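Local structure of F420-reducing hydrogenase, subunit beta (Methanothermobacter marburgensis, 4OMF) at residues V89-P103 with R120-C134. The protein probably passes electrons between an iron-sulfur cluster and coenzyme F420 through its bound FAD, as the beta subunit of the F420-reducing hydrogenase. Numbering follows the deposited sequence.
Sequences VRQYGIEKLGTVAIP and RFLADKIKLLVGIYC. With FAD (flavin-adenine dinucleotide), chain R; SF4 (iron/sulfur cluster), chain N; KEN (N,N-dimethylmethanamine), chain P.
T99 and A101 each bridge strand 97-101 to strand 126-132 with a pair of backbone bonds: T99 N to L128 O and V130 N to T99 O, then A101 N to V130 O and I132 N to A101 O. The strands run parallel, joined by helix 103-114 in a beta-alpha-beta unit. This end is tight. T99 and L129 lie side by side facing the same way, and L129 CD2 touches A101 CB at 4.0 Å. Further along, I102 CG2 packs on I132 CG1 (3.7 Å). V29 of helix 28-39 touches both V100 and I132.

At the start of the strands the register slips: L97 O takes K127 N at 2.8 Å and L128 N only weakly, a beta bulge. Packing stays close beyond it, V89 CG1 meeting L122 CD1 at 3.7 Å. K125, extended beyond CG, runs past E95 O and V89, delivering NZ to F121 O (2.9 Å) and two waters; one also bonds V89 O and I94 O, the other E95 OE2. E95 OE1 salt-bridges a basic side chain of another protein's chain. R90 NH1 and NH2 grip R120 O end-on, while that chain takes NE on its backbone and NH2 on an acidic side chain. The solvent side is looser: K96 CB merely brushes K127 CG (3.9 Å), and K127 NZ bonds D124 O.

The apolar end finishes at the cofactors. With SG anti to the backbone N (chi1 -175°), C134 SG binds FE4 of the cluster at 2.4 Å and lies 3.5 Å from FAD C6, a closeness consistent with electron transfer between cluster and flavin.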
loop_
_atom_site.group_PDB
_atom_site.type_symbol
_atom_site.label_atom_id
_atom_site.label_comp_id
_atom_site.label_asym_id
_atom_site.label_seq_id
_atom_site.Cartn_x
_atom_site.Cartn_y
_atom_site.Cartn_z
ATOM N N VAL C 89 -15.322 -22.529 6.829
ATOM C CA VAL C 89 -15.980 -23.302 5.770
ATOM C C VAL C 89 -14.988 -23.713 4.669
ATOM O O VAL C 89 -15.359 -24.425 3.724
ATOM C CB VAL C 89 -17.165 -22.535 5.160
ATOM C CG1 VAL C 89 -18.248 -22.252 6.241
ATOM C CG2 VAL C 89 -16.706 -21.236 4.481
ATOM N N ARG C 90 -13.732 -23.288 4.786
ATOM C CA ARG C 90 -12.715 -23.759 3.844
ATOM C C ARG C 90 -11.951 -24.925 4.464
ATOM O O ARG C 90 -12.455 -26.042 4.452
ATOM C CB ARG C 90 -11.800 -22.615 3.417
ATOM C CG ARG C 90 -12.596 -21.459 2.759
ATOM C CD ARG C 90 -13.196 -21.832 1.403
ATOM N NE ARG C 90 -13.469 -20.611 0.644
ATOM C CZ ARG C 90 -14.686 -20.130 0.399
ATOM N NH1 ARG C 90 -15.771 -20.778 0.811
ATOM N NH2 ARG C 90 -14.813 -19.006 -0.286
ATOM N N GLN C 91 -10.760 -24.688 5.022
ATOM C CA GLN C 91 -9.950 -25.822 5.467
ATOM C C GLN C 91 -10.579 -26.607 6.612
ATOM O O GLN C 91 -10.282 -27.790 6.764
ATOM C CB GLN C 91 -8.536 -25.367 5.877
ATOM C CG GLN C 91 -7.638 -24.996 4.689
ATOM C CD GLN C 91 -7.837 -23.571 4.195
ATOM O OE1 GLN C 91 -8.631 -22.802 4.739
ATOM N NE2 GLN C 91 -7.116 -23.220 3.142
ATOM N N TYR C 92 -11.428 -25.988 7.428
ATOM C CA TYR C 92 -12.054 -26.783 8.507
ATOM C C TYR C 92 -13.159 -27.702 7.968
ATOM O O TYR C 92 -13.573 -28.657 8.652
ATOM C CB TYR C 92 -12.616 -25.888 9.611
ATOM C CG TYR C 92 -11.550 -25.296 10.512
ATOM C CD1 TYR C 92 -11.199 -25.923 11.705
ATOM C CD2 TYR C 92 -10.902 -24.116 10.172
ATOM C CE1 TYR C 92 -10.216 -25.385 12.537
ATOM C CE2 TYR C 92 -9.925 -23.568 11.003
ATOM C CZ TYR C 92 -9.592 -24.213 12.176
ATOM O OH TYR C 92 -8.629 -23.666 12.988
ATOM N N GLY C 93 -13.629 -27.420 6.752
ATOM C CA GLY C 93 -14.544 -28.324 6.051
ATOM C C GLY C 93 -16.016 -28.217 6.460
ATOM O O GLY C 93 -16.841 -29.049 6.060
ATOM N N ILE C 94 -16.351 -27.196 7.256
ATOM C CA ILE C 94 -17.676 -27.095 7.862
ATOM C C ILE C 94 -18.728 -26.597 6.867
ATOM O O ILE C 94 -18.498 -25.620 6.158
ATOM C CB ILE C 94 -17.631 -26.157 9.090
ATOM C CG1 ILE C 94 -16.779 -26.773 10.201
ATOM C CG2 ILE C 94 -19.048 -25.763 9.579
ATOM C CD1 ILE C 94 -16.256 -25.698 11.208
ATOM N N GLU C 95 -19.860 -27.292 6.791
ATOM C CA GLU C 95 -20.952 -26.862 5.914
ATOM C C GLU C 95 -22.179 -26.401 6.695
ATOM O O GLU C 95 -23.129 -25.864 6.112
ATOM C CB GLU C 95 -21.335 -27.983 4.944
ATOM C CG GLU C 95 -20.256 -28.125 3.858
ATOM C CD GLU C 95 -20.523 -29.258 2.872
ATOM O OE1 GLU C 95 -21.300 -30.187 3.200
ATOM O OE2 GLU C 95 -19.919 -29.216 1.772
ATOM N N LYS C 96 -22.137 -26.612 8.005
ATOM C CA LYS C 96 -23.189 -26.164 8.936
ATOM C C LYS C 96 -22.542 -25.424 10.096
ATOM O O LYS C 96 -22.022 -26.043 11.019
ATOM C CB LYS C 96 -23.995 -27.345 9.472
ATOM C CG LYS C 96 -24.866 -28.082 8.438
ATOM C CD LYS C 96 -25.221 -29.498 8.963
ATOM C CE LYS C 96 -26.502 -30.034 8.358
ATOM N NZ LYS C 96 -26.455 -29.995 6.870
ATOM N N LEU C 97 -22.572 -24.100 10.043
ATOM C CA LEU C 97 -21.763 -23.307 10.942
ATOM C C LEU C 97 -22.591 -22.568 11.988
ATOM O O LEU C 97 -23.656 -22.019 11.680
ATOM C CB LEU C 97 -20.938 -22.297 10.130
ATOM C CG LEU C 97 -19.911 -21.451 10.893
ATOM C CD1 LEU C 97 -18.918 -22.352 11.603
ATOM C CD2 LEU C 97 -19.195 -20.498 9.933
ATOM N N GLY C 98 -22.078 -22.518 13.212
ATOM C CA GLY C 98 -22.647 -21.672 14.248
ATOM C C GLY C 98 -21.688 -20.545 14.607
ATOM O O GLY C 98 -20.491 -20.614 14.307
ATOM N N THR C 99 -22.196 -19.492 15.252
ATOM C CA THR C 99 -21.274 -18.505 15.801
ATOM C C THR C 99 -21.959 -17.704 16.886
ATOM O O THR C 99 -23.188 -17.713 16.997
ATOM C CB THR C 99 -20.731 -17.534 14.709
ATOM O OG1 THR C 99 -19.661 -16.750 15.267
ATOM C CG2 THR C 99 -21.840 -16.618 14.197
ATOM N N VAL C 100 -21.159 -17.030 17.694
ATOM C CA VAL C 100 -21.683 -16.077 18.653
ATOM C C VAL C 100 -21.174 -14.705 18.230
ATOM O O VAL C 100 -20.032 -14.583 17.750
ATOM C CB VAL C 100 -21.249 -16.420 20.098
ATOM C CG1 VAL C 100 -19.741 -16.568 20.183
ATOM C CG2 VAL C 100 -21.785 -15.369 21.106
ATOM N N ALA C 101 -22.031 -13.692 18.372
ATOM C CA ALA C 101 -21.716 -12.354 17.870
ATOM C C ALA C 101 -22.406 -11.269 18.695
ATOM O O ALA C 101 -23.559 -11.410 19.040
ATOM C CB ALA C 101 -22.136 -12.238 16.394
ATOM N N ILE C 102 -21.689 -10.196 18.997
ATOM C CA ILE C 102 -22.307 -8.976 19.519
ATOM C C ILE C 102 -23.055 -8.286 18.351
ATOM O O ILE C 102 -22.911 -8.698 17.205
ATOM C CB ILE C 102 -21.245 -8.065 20.171
ATOM C CG1 ILE C 102 -20.089 -7.772 19.204
ATOM C CG2 ILE C 102 -20.718 -8.726 21.465
ATOM C CD1 ILE C 102 -19.062 -6.758 19.765
ATOM N N PRO C 103 -23.893 -7.277 18.638
ATOM C CA PRO C 103 -24.750 -6.769 17.549
ATOM C C PRO C 103 -23.998 -6.274 16.295
ATOM O O PRO C 103 -24.436 -6.600 15.195
ATOM C CB PRO C 103 -25.523 -5.631 18.216
ATOM C CG PRO C 103 -25.694 -6.132 19.664
ATOM C CD PRO C 103 -24.339 -6.793 19.966
ATOM N N ARG C 120 -17.757 -16.108 -1.384
ATOM C CA ARG C 120 -18.193 -17.299 -2.108
ATOM C C ARG C 120 -18.533 -18.457 -1.167
ATOM O O ARG C 120 -17.707 -18.815 -0.365
ATOM C CB ARG C 120 -17.066 -17.718 -3.075
ATOM C CG ARG C 120 -17.204 -19.067 -3.769
ATOM C CD ARG C 120 -15.877 -19.349 -4.510
ATOM N NE ARG C 120 -15.776 -20.755 -4.923
ATOM C CZ ARG C 120 -15.929 -21.206 -6.165
ATOM N NH1 ARG C 120 -16.156 -20.372 -7.176
ATOM N NH2 ARG C 120 -15.827 -22.511 -6.399
ATOM N N PHE C 121 -19.740 -19.020 -1.286
ATOM C CA PHE C 121 -20.152 -20.241 -0.573
ATOM C C PHE C 121 -19.890 -20.190 0.940
ATOM O O PHE C 121 -19.253 -21.092 1.522
ATOM C CB PHE C 121 -19.453 -21.466 -1.180
ATOM C CG PHE C 121 -19.733 -21.670 -2.660
ATOM C CD1 PHE C 121 -20.904 -21.199 -3.238
ATOM C CD2 PHE C 121 -18.824 -22.336 -3.463
ATOM C CE1 PHE C 121 -21.167 -21.394 -4.599
ATOM C CE2 PHE C 121 -19.091 -22.538 -4.836
ATOM C CZ PHE C 121 -20.265 -22.062 -5.388
ATOM N N LEU C 122 -20.380 -19.125 1.565
ATOM C CA LEU C 122 -20.412 -19.030 3.021
ATOM C C LEU C 122 -21.822 -18.747 3.530
ATOM O O LEU C 122 -22.264 -19.363 4.493
ATOM C CB LEU C 122 -19.443 -17.956 3.517
ATOM C CG LEU C 122 -19.645 -17.573 4.995
ATOM C CD1 LEU C 122 -19.428 -18.808 5.905
ATOM C CD2 LEU C 122 -18.689 -16.483 5.366
ATOM N N ALA C 123 -22.540 -17.846 2.856
ATOM C CA ALA C 123 -23.790 -17.299 3.404
ATOM C C ALA C 123 -24.799 -18.368 3.840
ATOM O O ALA C 123 -25.362 -18.294 4.931
ATOM C CB ALA C 123 -24.425 -16.374 2.397
ATOM N N ASP C 124 -25.006 -19.384 3.011
ATOM C CA ASP C 124 -26.021 -20.376 3.327
ATOM C C ASP C 124 -25.537 -21.426 4.332
ATOM O O ASP C 124 -26.319 -22.249 4.801
ATOM C CB ASP C 124 -26.498 -21.050 2.039
ATOM C CG ASP C 124 -27.117 -20.060 1.074
ATOM O OD1 ASP C 124 -27.911 -19.206 1.537
ATOM O OD2 ASP C 124 -26.798 -20.111 -0.135
ATOM N N LYS C 125 -24.254 -21.388 4.670
ATOM C CA LYS C 125 -23.709 -22.348 5.631
ATOM C C LYS C 125 -23.904 -21.944 7.079
ATOM O O LYS C 125 -23.713 -22.762 7.977
ATOM C CB LYS C 125 -22.217 -22.566 5.341
ATOM C CG LYS C 125 -22.047 -23.362 4.046
ATOM C CD LYS C 125 -20.624 -23.386 3.546
ATOM C CE LYS C 125 -20.549 -24.012 2.138
ATOM N NZ LYS C 125 -19.131 -24.000 1.662
ATOM N N ILE C 126 -24.262 -20.689 7.314
ATOM C CA ILE C 126 -24.519 -20.246 8.673
ATOM C C ILE C 126 -25.895 -20.765 9.106
ATOM O O ILE C 126 -26.917 -20.405 8.511
ATOM C CB ILE C 126 -24.432 -18.722 8.775
ATOM C CG1 ILE C 126 -23.041 -18.271 8.327
ATOM C CG2 ILE C 126 -24.734 -18.255 10.201
ATOM C CD1 ILE C 126 -22.814 -16.813 8.455
ATOM N N LYS C 127 -25.920 -21.650 10.098
ATOM C CA LYS C 127 -27.175 -22.287 10.508
ATOM C C LYS C 127 -27.692 -21.777 11.861
ATOM O O LYS C 127 -28.871 -21.905 12.178
ATOM C CB LYS C 127 -27.019 -23.808 10.576
ATOM C CG LYS C 127 -26.555 -24.440 9.260
ATOM C CD LYS C 127 -27.529 -24.172 8.111
ATOM C CE LYS C 127 -26.996 -24.740 6.783
ATOM N NZ LYS C 127 -27.917 -24.399 5.663
ATOM N N LEU C 128 -26.801 -21.211 12.663
ATOM C CA LEU C 128 -27.209 -20.679 13.964
ATOM C C LEU C 128 -26.349 -19.496 14.342
ATOM O O LEU C 128 -25.138 -19.630 14.552
ATOM C CB LEU C 128 -27.112 -21.746 15.039
ATOM C CG LEU C 128 -27.377 -21.333 16.488
ATOM C CD1 LEU C 128 -28.804 -20.865 16.662
ATOM C CD2 LEU C 128 -27.079 -22.499 17.374
ATOM N N LEU C 129 -26.974 -18.337 14.423
ATOM C CA LEU C 129 -26.260 -17.129 14.814
ATOM C C LEU C 129 -26.787 -16.697 16.170
ATOM O O LEU C 129 -27.893 -16.181 16.263
ATOM C CB LEU C 129 -26.439 -16.029 13.759
ATOM C CG LEU C 129 -25.488 -14.822 13.678
ATOM C CD1 LEU C 129 -25.959 -13.847 12.593
ATOM C CD2 LEU C 129 -25.361 -14.095 14.998
ATOM N N VAL C 130 -25.998 -16.911 17.225
ATOM C CA VAL C 130 -26.432 -16.509 18.564
ATOM C C VAL C 130 -25.914 -15.102 18.853
ATOM O O VAL C 130 -24.722 -14.867 18.828
ATOM C CB VAL C 130 -25.939 -17.484 19.679
ATOM C CG1 VAL C 130 -26.552 -17.091 21.030
ATOM C CG2 VAL C 130 -26.319 -18.939 19.344
ATOM N N GLY C 131 -26.811 -14.173 19.142
ATOM C CA GLY C 131 -26.390 -12.810 19.418
ATOM C C GLY C 131 -26.286 -12.595 20.913
ATOM O O GLY C 131 -27.064 -13.180 21.664
ATOM N N ILE C 132 -25.323 -11.794 21.358
ATOM C CA ILE C 132 -25.284 -11.431 22.774
ATOM C C ILE C 132 -25.423 -9.920 22.904
ATOM O O ILE C 132 -25.003 -9.186 22.017
ATOM C CB ILE C 132 -24.010 -11.941 23.479
ATOM C CG1 ILE C 132 -22.743 -11.548 22.719
ATOM C CG2 ILE C 132 -24.065 -13.476 23.630
ATOM C CD1 ILE C 132 -21.452 -12.004 23.426
ATOM N N TYR C 133 -26.054 -9.473 23.993
ATOM C CA TYR C 133 -26.348 -8.046 24.179
ATOM C C TYR C 133 -25.059 -7.266 24.382
ATOM O O TYR C 133 -24.107 -7.773 24.971
ATOM C CB TYR C 133 -27.269 -7.781 25.386
ATOM C CG TYR C 133 -28.580 -8.549 25.461
ATOM C CD1 TYR C 133 -29.098 -9.243 24.357
ATOM C CD2 TYR C 133 -29.288 -8.589 26.656
ATOM C CE1 TYR C 133 -30.300 -9.961 24.458
ATOM C CE2 TYR C 133 -30.486 -9.300 26.763
ATOM C CZ TYR C 133 -30.980 -9.979 25.665
ATOM O OH TYR C 133 -32.159 -10.683 25.795
ATOM N N CYS C 134 -25.039 -6.018 23.927
ATOM C CA CYS C 134 -23.843 -5.196 24.071
ATOM C C CYS C 134 -24.162 -3.709 24.169
ATOM O O CYS C 134 -24.958 -3.202 23.382
ATOM C CB CYS C 134 -22.909 -5.431 22.891
ATOM S SG CYS C 134 -21.342 -4.559 23.069
HETATM P PA FAD R . -21.300 -18.374 27.980
HETATM O O1A FAD R . -20.530 -17.743 29.110
HETATM O O2A FAD R . -21.747 -19.806 27.987
HETATM O O5B FAD R . -20.446 -18.161 26.653
HETATM C C5B FAD R . -20.080 -16.805 26.363
HETATM C C4B FAD R . -19.814 -16.714 24.859
HETATM O O4B FAD R . -19.504 -15.362 24.520
HETATM C C3B FAD R . -18.615 -17.576 24.484
HETATM O O3B FAD R . -18.900 -18.414 23.353
HETATM C C2B FAD R . -17.556 -16.549 24.108
HETATM O O2B FAD R . -16.726 -17.039 23.043
HETATM C C1B FAD R . -18.365 -15.340 23.676
HETATM N N9A FAD R . -17.590 -14.106 23.900
HETATM C C8A FAD R . -17.013 -13.739 25.058
HETATM N N7A FAD R . -16.392 -12.544 24.925
HETATM C C5A FAD R . -16.590 -12.145 23.637
HETATM C C6A FAD R . -16.183 -10.980 22.819
HETATM N N6A FAD R . -15.421 -9.981 23.338
HETATM N N1A FAD R . -16.604 -10.952 21.544
HETATM C C2A FAD R . -17.331 -11.947 20.992
HETATM N N3A FAD R . -17.730 -13.049 21.670
HETATM C C4A FAD R . -17.383 -13.180 22.975
HETATM N N1 FAD R . -24.856 -8.574 28.366
HETATM C C2 FAD R . -25.918 -7.725 28.668
HETATM O O2 FAD R . -26.910 -8.192 29.263
HETATM N N3 FAD R . -25.822 -6.380 28.339
HETATM C C4 FAD R . -24.717 -5.887 27.676
HETATM O O4 FAD R . -24.688 -4.676 27.364
HETATM C C4X FAD R . -23.459 -6.535 27.971
HETATM N N5 FAD R . -22.265 -5.916 27.340
HETATM C C5X FAD R . -21.476 -6.882 26.564
HETATM C C6 FAD R . -20.369 -6.332 25.898
HETATM C C7 FAD R . -19.420 -7.176 25.307
HETATM C C7M FAD R . -18.224 -6.589 24.571
HETATM C C8 FAD R . -19.597 -8.554 25.416
HETATM C C8M FAD R . -18.639 -9.571 24.826
HETATM C C9 FAD R . -20.700 -9.113 26.098
HETATM C C9A FAD R . -21.603 -8.274 26.760
HETATM N N10 FAD R . -22.767 -8.821 27.361
HETATM C C10 FAD R . -23.631 -8.016 28.080
HETATM C "C1'" FAD R . -23.170 -10.234 27.217
HETATM C "C2'" FAD R . -22.724 -11.127 28.345
HETATM O "O2'" FAD R . -21.721 -10.630 29.104
HETATM C "C3'" FAD R . -22.651 -12.426 27.989
HETATM O "O3'" FAD R . -21.605 -12.711 27.175
HETATM C "C4'" FAD R . -23.953 -13.105 27.597
HETATM O "O4'" FAD R . -24.974 -12.935 28.603
HETATM C "C5'" FAD R . -23.730 -14.593 27.307
HETATM O "O5'" FAD R . -23.573 -15.301 28.528
HETATM P P FAD R . -23.758 -16.889 28.594
HETATM O O1P FAD R . -25.070 -17.201 27.907
HETATM O O2P FAD R . -23.567 -17.359 30.006
HETATM O O3P FAD R . -22.564 -17.420 27.623
HETATM FE FE1 SF4 N . -20.423 -3.244 18.585
HETATM FE FE2 SF4 N . -22.463 -1.666 19.187
HETATM FE FE3 SF4 N . -20.041 -1.069 20.138
HETATM FE FE4 SF4 N . -21.307 -3.228 21.130
HETATM S S1 SF4 N . -22.004 -1.023 21.344
HETATM S S2 SF4 N . -19.097 -3.148 20.421
HETATM S S3 SF4 N . -22.495 -3.938 19.339
HETATM S S4 SF4 N . -20.655 -1.044 17.928
HETATM C CA1 KEN P . -31.217 -18.049 10.003
HETATM C CB1 KEN P . -29.458 -17.798 8.227
HETATM C CC1 KEN P . -28.774 -17.750 10.594
HETATM N NE1 KEN P . -29.769 -18.330 9.608
HETATM O O HOH W 1 -17.819 -25.691 3.543
HETATM O O HOH W 2 -18.449 -27.131 1.186
#